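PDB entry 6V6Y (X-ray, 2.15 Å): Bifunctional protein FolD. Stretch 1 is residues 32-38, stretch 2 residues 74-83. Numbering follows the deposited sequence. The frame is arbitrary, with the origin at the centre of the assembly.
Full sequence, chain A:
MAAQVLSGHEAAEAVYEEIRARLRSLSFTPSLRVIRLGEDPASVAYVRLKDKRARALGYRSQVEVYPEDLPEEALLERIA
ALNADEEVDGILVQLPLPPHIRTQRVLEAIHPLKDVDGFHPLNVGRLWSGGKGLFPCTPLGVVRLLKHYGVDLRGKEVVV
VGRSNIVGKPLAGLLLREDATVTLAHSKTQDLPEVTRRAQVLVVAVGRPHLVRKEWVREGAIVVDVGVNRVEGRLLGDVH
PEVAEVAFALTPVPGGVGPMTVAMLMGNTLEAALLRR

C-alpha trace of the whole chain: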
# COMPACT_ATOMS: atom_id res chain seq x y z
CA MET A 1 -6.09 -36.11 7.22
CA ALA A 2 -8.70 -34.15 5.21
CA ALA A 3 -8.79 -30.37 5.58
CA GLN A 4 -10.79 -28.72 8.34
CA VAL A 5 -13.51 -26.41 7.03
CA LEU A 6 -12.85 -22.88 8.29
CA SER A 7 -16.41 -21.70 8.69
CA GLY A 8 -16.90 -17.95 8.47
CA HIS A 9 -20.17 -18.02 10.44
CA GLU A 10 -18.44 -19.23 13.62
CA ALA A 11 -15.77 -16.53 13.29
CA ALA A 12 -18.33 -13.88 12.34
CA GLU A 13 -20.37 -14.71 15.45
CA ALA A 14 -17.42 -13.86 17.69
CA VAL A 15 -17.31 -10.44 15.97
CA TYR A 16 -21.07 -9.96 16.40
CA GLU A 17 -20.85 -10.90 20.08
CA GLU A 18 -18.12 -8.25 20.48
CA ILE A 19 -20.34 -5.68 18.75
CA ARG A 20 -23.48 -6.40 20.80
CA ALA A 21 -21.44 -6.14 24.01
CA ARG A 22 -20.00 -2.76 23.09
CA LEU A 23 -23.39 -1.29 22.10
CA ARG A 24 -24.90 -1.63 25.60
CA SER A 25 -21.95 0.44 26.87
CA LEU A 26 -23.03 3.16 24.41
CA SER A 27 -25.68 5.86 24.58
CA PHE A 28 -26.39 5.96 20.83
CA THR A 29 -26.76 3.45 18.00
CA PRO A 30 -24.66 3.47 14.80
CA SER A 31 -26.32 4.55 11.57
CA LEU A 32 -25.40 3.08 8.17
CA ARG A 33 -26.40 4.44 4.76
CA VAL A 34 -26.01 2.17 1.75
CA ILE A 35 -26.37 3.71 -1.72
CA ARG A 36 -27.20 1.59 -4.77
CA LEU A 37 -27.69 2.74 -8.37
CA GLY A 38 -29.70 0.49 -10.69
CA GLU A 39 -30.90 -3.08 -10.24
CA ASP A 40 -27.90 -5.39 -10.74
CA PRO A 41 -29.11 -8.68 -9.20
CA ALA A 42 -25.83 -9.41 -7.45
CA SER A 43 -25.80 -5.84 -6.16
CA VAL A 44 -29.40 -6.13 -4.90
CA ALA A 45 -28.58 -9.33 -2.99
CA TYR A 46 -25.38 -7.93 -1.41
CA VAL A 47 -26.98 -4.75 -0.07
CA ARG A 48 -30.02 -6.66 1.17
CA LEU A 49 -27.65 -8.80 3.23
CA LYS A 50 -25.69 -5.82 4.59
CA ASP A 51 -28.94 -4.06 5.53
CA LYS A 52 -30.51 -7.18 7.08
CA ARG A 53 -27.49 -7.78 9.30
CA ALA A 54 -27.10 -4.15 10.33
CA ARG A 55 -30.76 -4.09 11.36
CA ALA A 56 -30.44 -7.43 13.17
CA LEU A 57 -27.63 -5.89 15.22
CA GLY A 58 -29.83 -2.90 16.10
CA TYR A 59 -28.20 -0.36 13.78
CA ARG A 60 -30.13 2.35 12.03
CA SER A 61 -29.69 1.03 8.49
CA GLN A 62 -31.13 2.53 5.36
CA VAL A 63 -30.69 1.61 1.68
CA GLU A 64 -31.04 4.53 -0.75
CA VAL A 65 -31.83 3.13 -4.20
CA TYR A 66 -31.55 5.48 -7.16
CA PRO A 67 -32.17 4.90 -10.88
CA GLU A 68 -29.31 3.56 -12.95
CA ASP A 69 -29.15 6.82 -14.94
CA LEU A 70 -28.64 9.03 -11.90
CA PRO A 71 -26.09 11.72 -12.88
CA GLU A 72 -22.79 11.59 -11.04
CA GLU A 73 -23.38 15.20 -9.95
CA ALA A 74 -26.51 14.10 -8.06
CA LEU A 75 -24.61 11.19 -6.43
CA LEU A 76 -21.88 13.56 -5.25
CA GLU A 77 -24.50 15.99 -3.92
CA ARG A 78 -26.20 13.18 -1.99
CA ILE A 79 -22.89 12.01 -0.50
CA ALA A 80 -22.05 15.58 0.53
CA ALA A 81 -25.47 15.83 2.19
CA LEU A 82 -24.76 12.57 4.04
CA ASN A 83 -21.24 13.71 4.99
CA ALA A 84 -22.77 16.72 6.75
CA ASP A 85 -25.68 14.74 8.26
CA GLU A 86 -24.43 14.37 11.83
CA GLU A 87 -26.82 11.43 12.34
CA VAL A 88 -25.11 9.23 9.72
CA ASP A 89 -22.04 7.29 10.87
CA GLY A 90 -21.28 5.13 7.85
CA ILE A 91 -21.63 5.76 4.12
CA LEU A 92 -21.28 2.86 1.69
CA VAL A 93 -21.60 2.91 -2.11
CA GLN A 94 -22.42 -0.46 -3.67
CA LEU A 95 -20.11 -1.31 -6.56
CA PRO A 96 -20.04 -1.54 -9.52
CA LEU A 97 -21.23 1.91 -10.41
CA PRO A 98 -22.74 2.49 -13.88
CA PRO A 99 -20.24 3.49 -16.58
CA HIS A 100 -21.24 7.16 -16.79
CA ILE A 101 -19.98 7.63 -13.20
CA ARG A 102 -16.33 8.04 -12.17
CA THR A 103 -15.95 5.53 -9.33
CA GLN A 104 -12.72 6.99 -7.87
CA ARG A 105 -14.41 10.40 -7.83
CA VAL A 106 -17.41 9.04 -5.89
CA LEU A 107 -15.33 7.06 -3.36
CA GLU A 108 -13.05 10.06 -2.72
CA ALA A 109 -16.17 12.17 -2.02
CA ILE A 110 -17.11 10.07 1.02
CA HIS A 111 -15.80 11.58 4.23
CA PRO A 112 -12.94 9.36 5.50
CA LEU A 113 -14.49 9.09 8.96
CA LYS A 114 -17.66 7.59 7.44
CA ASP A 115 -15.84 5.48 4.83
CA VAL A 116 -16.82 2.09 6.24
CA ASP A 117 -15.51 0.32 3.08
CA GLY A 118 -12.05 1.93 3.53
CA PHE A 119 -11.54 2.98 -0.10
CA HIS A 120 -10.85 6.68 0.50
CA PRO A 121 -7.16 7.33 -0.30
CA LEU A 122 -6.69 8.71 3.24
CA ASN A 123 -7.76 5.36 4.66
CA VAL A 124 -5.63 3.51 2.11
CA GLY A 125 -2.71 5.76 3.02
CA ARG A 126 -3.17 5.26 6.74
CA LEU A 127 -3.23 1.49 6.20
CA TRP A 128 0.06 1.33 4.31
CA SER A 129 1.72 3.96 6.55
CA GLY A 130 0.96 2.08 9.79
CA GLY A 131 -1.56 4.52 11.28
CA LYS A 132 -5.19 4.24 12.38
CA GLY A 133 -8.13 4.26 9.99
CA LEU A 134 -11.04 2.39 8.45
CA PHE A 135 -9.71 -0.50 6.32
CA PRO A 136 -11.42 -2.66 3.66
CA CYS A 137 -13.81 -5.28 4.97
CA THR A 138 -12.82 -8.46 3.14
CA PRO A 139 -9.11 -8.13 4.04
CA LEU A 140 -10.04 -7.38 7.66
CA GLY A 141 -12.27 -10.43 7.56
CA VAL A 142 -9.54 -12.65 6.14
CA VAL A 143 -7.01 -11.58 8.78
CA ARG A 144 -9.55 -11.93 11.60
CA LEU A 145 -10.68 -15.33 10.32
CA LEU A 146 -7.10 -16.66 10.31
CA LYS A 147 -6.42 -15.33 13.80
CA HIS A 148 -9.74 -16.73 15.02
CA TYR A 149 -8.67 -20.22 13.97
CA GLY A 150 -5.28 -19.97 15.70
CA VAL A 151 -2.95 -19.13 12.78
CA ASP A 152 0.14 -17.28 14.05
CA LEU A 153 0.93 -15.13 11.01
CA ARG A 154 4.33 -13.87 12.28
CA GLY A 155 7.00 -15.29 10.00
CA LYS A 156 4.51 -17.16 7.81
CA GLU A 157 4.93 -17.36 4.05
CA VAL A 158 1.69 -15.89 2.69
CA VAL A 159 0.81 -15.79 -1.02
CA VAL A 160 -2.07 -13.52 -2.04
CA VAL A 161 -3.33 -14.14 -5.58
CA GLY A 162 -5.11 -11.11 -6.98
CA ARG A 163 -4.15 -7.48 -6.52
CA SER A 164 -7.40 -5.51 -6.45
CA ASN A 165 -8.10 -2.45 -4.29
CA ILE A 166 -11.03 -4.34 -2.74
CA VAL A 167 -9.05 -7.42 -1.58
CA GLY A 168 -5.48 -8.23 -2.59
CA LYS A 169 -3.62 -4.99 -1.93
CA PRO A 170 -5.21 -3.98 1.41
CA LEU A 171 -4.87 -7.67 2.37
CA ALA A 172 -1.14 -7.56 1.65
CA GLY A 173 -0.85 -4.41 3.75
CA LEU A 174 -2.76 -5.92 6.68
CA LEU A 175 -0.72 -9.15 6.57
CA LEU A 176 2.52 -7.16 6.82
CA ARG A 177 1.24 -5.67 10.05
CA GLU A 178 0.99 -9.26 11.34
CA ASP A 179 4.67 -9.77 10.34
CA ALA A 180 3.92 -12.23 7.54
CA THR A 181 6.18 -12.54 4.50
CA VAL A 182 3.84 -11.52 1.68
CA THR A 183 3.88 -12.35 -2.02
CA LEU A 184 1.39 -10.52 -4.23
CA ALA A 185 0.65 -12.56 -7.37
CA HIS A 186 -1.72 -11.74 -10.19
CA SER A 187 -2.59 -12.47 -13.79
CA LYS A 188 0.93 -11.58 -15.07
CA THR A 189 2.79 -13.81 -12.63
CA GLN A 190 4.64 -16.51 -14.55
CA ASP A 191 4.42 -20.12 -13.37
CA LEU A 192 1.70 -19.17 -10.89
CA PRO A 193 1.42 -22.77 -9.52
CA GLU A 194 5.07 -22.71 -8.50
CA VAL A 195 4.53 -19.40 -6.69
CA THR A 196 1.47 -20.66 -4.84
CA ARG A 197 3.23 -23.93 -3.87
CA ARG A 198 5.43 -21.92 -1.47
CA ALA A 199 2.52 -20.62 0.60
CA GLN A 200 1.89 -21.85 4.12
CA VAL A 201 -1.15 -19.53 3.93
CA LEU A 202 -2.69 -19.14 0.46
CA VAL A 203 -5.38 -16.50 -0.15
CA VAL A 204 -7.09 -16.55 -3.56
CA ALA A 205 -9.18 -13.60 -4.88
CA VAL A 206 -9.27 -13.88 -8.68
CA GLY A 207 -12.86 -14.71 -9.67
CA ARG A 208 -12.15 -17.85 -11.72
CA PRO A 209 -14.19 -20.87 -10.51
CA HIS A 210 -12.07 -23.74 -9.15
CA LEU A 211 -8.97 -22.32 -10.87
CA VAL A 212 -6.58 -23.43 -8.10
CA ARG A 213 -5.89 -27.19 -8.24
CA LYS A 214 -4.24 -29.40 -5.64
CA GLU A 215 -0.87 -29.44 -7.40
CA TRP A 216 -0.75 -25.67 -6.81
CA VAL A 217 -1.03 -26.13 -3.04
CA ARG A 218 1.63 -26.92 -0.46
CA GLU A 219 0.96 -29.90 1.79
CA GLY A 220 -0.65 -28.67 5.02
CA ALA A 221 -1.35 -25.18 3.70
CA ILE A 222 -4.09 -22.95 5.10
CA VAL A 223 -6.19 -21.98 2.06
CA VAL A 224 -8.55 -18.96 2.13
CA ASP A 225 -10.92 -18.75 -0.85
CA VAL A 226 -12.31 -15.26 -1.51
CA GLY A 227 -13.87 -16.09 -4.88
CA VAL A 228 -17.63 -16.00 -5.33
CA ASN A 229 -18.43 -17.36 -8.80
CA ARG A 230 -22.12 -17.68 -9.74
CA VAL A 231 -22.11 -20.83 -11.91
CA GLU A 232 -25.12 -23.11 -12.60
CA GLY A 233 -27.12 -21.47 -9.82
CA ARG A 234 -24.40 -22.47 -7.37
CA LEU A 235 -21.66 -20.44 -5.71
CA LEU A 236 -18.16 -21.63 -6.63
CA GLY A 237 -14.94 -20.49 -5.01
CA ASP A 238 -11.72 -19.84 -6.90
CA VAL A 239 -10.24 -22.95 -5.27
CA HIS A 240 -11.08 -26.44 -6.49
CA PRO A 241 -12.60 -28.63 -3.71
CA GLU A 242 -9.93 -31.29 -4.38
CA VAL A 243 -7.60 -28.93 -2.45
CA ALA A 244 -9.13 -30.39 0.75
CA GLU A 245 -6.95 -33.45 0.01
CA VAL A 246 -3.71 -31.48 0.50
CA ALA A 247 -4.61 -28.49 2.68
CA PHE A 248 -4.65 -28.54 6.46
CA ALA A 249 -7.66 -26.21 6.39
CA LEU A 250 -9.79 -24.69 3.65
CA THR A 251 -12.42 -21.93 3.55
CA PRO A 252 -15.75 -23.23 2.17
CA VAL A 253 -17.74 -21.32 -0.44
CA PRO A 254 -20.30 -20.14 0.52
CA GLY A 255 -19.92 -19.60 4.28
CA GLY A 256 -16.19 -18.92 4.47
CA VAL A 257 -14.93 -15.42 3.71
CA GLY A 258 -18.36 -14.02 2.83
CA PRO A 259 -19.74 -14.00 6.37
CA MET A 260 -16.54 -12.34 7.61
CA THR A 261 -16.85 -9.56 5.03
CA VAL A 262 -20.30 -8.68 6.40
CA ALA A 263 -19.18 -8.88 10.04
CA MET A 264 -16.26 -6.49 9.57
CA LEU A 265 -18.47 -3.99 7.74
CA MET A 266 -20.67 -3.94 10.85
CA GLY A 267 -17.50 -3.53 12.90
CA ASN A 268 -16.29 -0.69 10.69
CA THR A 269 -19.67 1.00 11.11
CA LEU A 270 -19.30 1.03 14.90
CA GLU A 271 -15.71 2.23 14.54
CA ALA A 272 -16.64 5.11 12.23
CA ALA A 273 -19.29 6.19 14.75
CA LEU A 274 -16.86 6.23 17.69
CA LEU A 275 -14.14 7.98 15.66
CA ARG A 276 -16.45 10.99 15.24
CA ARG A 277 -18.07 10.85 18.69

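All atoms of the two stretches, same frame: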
# COMPACT_ATOMS: atom_id res chain seq x y z
N LEU A 32 -26.05 3.44 9.43
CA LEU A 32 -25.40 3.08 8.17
C LEU A 32 -26.29 3.48 7.00
O LEU A 32 -27.49 3.17 6.99
CB LEU A 32 -25.11 1.57 8.13
CG LEU A 32 -24.62 0.93 6.82
CD1 LEU A 32 -23.19 1.35 6.46
CD2 LEU A 32 -24.73 -0.60 6.92
N ARG A 33 -25.71 4.16 6.01
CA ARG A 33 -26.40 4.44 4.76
C ARG A 33 -25.72 3.68 3.64
O ARG A 33 -24.51 3.82 3.43
CB ARG A 33 -26.38 5.93 4.43
CG ARG A 33 -27.29 6.75 5.24
CD ARG A 33 -28.73 6.30 5.14
NE ARG A 33 -29.44 6.87 6.28
CZ ARG A 33 -29.97 8.09 6.27
NH1 ARG A 33 -29.90 8.83 5.17
NH2 ARG A 33 -30.59 8.55 7.36
N VAL A 34 -26.50 2.92 2.89
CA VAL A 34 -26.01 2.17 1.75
C VAL A 34 -26.70 2.71 0.51
O VAL A 34 -27.93 2.74 0.44
CB VAL A 34 -26.26 0.67 1.92
CG1 VAL A 34 -25.74 -0.08 0.70
CG2 VAL A 34 -25.59 0.19 3.19
N ILE A 35 -25.90 3.14 -0.47
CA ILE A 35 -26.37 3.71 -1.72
C ILE A 35 -26.20 2.67 -2.82
O ILE A 35 -25.12 2.09 -2.97
CB ILE A 35 -25.60 4.99 -2.08
CG1 ILE A 35 -25.86 6.09 -1.04
CG2 ILE A 35 -25.97 5.46 -3.47
CD1 ILE A 35 -24.97 7.32 -1.24
N ARG A 36 -27.26 2.46 -3.61
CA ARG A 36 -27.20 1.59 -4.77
C ARG A 36 -27.83 2.29 -5.96
O ARG A 36 -28.92 2.87 -5.84
CB ARG A 36 -27.90 0.24 -4.52
CG ARG A 36 -28.36 -0.44 -5.79
CD ARG A 36 -28.75 -1.90 -5.59
NE ARG A 36 -29.90 -2.09 -4.71
CZ ARG A 36 -31.18 -2.10 -5.09
NH1 ARG A 36 -31.53 -1.91 -6.36
NH2 ARG A 36 -32.14 -2.30 -4.19
N LEU A 37 -27.15 2.27 -7.10
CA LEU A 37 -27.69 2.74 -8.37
C LEU A 37 -28.08 1.53 -9.21
O LEU A 37 -27.31 0.57 -9.31
CB LEU A 37 -26.68 3.62 -9.11
CG LEU A 37 -26.76 5.12 -8.78
CD1 LEU A 37 -26.29 5.40 -7.34
CD2 LEU A 37 -25.98 5.98 -9.77
N GLY A 38 -29.29 1.56 -9.78
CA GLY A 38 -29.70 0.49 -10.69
C GLY A 38 -30.13 -0.77 -9.96
O GLY A 38 -30.30 -0.79 -8.74
N ALA A 74 -25.52 14.35 -9.11
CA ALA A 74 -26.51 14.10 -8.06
C ALA A 74 -25.96 13.14 -6.99
O ALA A 74 -26.16 13.38 -5.80
CB ALA A 74 -27.79 13.54 -8.68
N LEU A 75 -25.26 12.08 -7.40
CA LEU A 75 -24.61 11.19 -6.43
C LEU A 75 -23.68 11.95 -5.51
O LEU A 75 -23.72 11.77 -4.28
CB LEU A 75 -23.83 10.09 -7.15
CG LEU A 75 -24.21 8.62 -6.97
CD1 LEU A 75 -23.11 7.74 -7.53
CD2 LEU A 75 -24.50 8.26 -5.51
N LEU A 76 -22.83 12.81 -6.07
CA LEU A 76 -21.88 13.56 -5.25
C LEU A 76 -22.61 14.52 -4.32
O LEU A 76 -22.18 14.73 -3.18
CB LEU A 76 -20.89 14.32 -6.14
CG LEU A 76 -19.92 13.47 -6.96
CD1 LEU A 76 -19.18 14.32 -7.99
CD2 LEU A 76 -18.95 12.76 -6.03
N GLU A 77 -23.69 15.14 -4.80
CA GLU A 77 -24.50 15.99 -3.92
C GLU A 77 -25.07 15.17 -2.76
O GLU A 77 -24.99 15.59 -1.59
CB GLU A 77 -25.62 16.65 -4.73
CG GLU A 77 -26.19 17.91 -4.10
CD GLU A 77 -27.42 18.42 -4.85
OE1 GLU A 77 -28.40 18.82 -4.17
OE2 GLU A 77 -27.40 18.42 -6.11
N ARG A 78 -25.63 14.00 -3.05
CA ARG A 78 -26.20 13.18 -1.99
C ARG A 78 -25.15 12.81 -0.95
O ARG A 78 -25.39 12.94 0.26
CB ARG A 78 -26.85 11.93 -2.55
CG ARG A 78 -27.53 11.09 -1.48
CD ARG A 78 -28.43 11.95 -0.57
NE ARG A 78 -29.19 11.16 0.40
CZ ARG A 78 -29.88 11.70 1.41
NH1 ARG A 78 -29.89 13.02 1.56
NH2 ARG A 78 -30.55 10.93 2.26
N ILE A 79 -23.98 12.35 -1.41
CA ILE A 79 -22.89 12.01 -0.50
C ILE A 79 -22.49 13.21 0.36
O ILE A 79 -22.25 13.07 1.56
CB ILE A 79 -21.69 11.45 -1.29
CG1 ILE A 79 -22.05 10.09 -1.89
CG2 ILE A 79 -20.46 11.35 -0.39
CD1 ILE A 79 -21.18 9.69 -3.04
N ALA A 80 -22.39 14.40 -0.25
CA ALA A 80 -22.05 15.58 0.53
C ALA A 80 -23.12 15.85 1.59
O ALA A 80 -22.80 16.17 2.74
CB ALA A 80 -21.89 16.80 -0.38
N ALA A 81 -24.39 15.71 1.21
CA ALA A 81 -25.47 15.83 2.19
C ALA A 81 -25.30 14.83 3.33
O ALA A 81 -25.46 15.19 4.50
CB ALA A 81 -26.82 15.63 1.49
N LEU A 82 -24.95 13.57 3.00
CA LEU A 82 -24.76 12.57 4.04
C LEU A 82 -23.49 12.81 4.86
O LEU A 82 -23.46 12.50 6.06
CB LEU A 82 -24.74 11.17 3.43
CG LEU A 82 -25.99 10.69 2.70
CD1 LEU A 82 -25.77 9.30 2.09
CD2 LEU A 82 -27.20 10.68 3.64
N ASN A 83 -22.43 13.35 4.23
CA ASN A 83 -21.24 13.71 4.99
C ASN A 83 -21.57 14.71 6.09
O ASN A 83 -21.06 14.61 7.21
CB ASN A 83 -20.17 14.31 4.07
CG ASN A 83 -19.41 13.27 3.28
OD1 ASN A 83 -19.31 12.09 3.67
ND2 ASN A 83 -18.86 13.70 2.14

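Strand 32-37 and helix 74-83 run almost exactly antiparallel, at 178°, with their axes 11.3 Å apart at closest approach. No hydrogen bond crosses between them; apart from one polar edge, the contact is a packing of aliphatic side chains. Alternation along the strand sets the pattern: Arg33, Ile35 and Leu37 direct their CA-to-CB bonds toward the helix, whereas Val34 and Arg36 point away. The helix answers with Leu75, Arg78 and Leu82, spaced three and four residues apart so that they recur on one side.

The apolar packing centres on Ile35, which reaches three helix residues. Ile35 CG2 lies 3.8 Å from Leu75 CD2, while Ile35 CD1, carried outward by an m,t rotamer, lies 4.0 Å from Leu82 CD1 and 4.1 Å from Ile79 CG1. Isoleucine suits this place: CD1 touches Leu75, Ile79 and Leu82, and CG2 adds a closer contact with Leu75. Ile79 starts sideways, but the end of its side chain comes nearer. At the far end of the strand, Leu37 CD1 packs 3.8 Å from Leu75 CD2, so that this one methyl of Leu75 touches both strand residues. All five side chains are buried, and their lack of polar groups means that nothing is left unsatisfied there.

The polar edge lies at Arg33, which is partly exposed. Arg33 NH1 approaches Leu82 CD2 at 3.6 Å, and the aliphatic part of the side chain lies along Leu82. Arg33 NH1 is also 3.6 Å from Arg78 NH2, a close approach of like charges that should not be counted as a bond; both nitrogens are hydrogen-bonded elsewhere in the structure.

Within the first stretch, Arg36, which points away from the helix and does not touch it, donates from Arg36 NH1 to Gly38 O at 2.9 Å. Gly38 has a positive phi of 78°, a conformation that favours glycine.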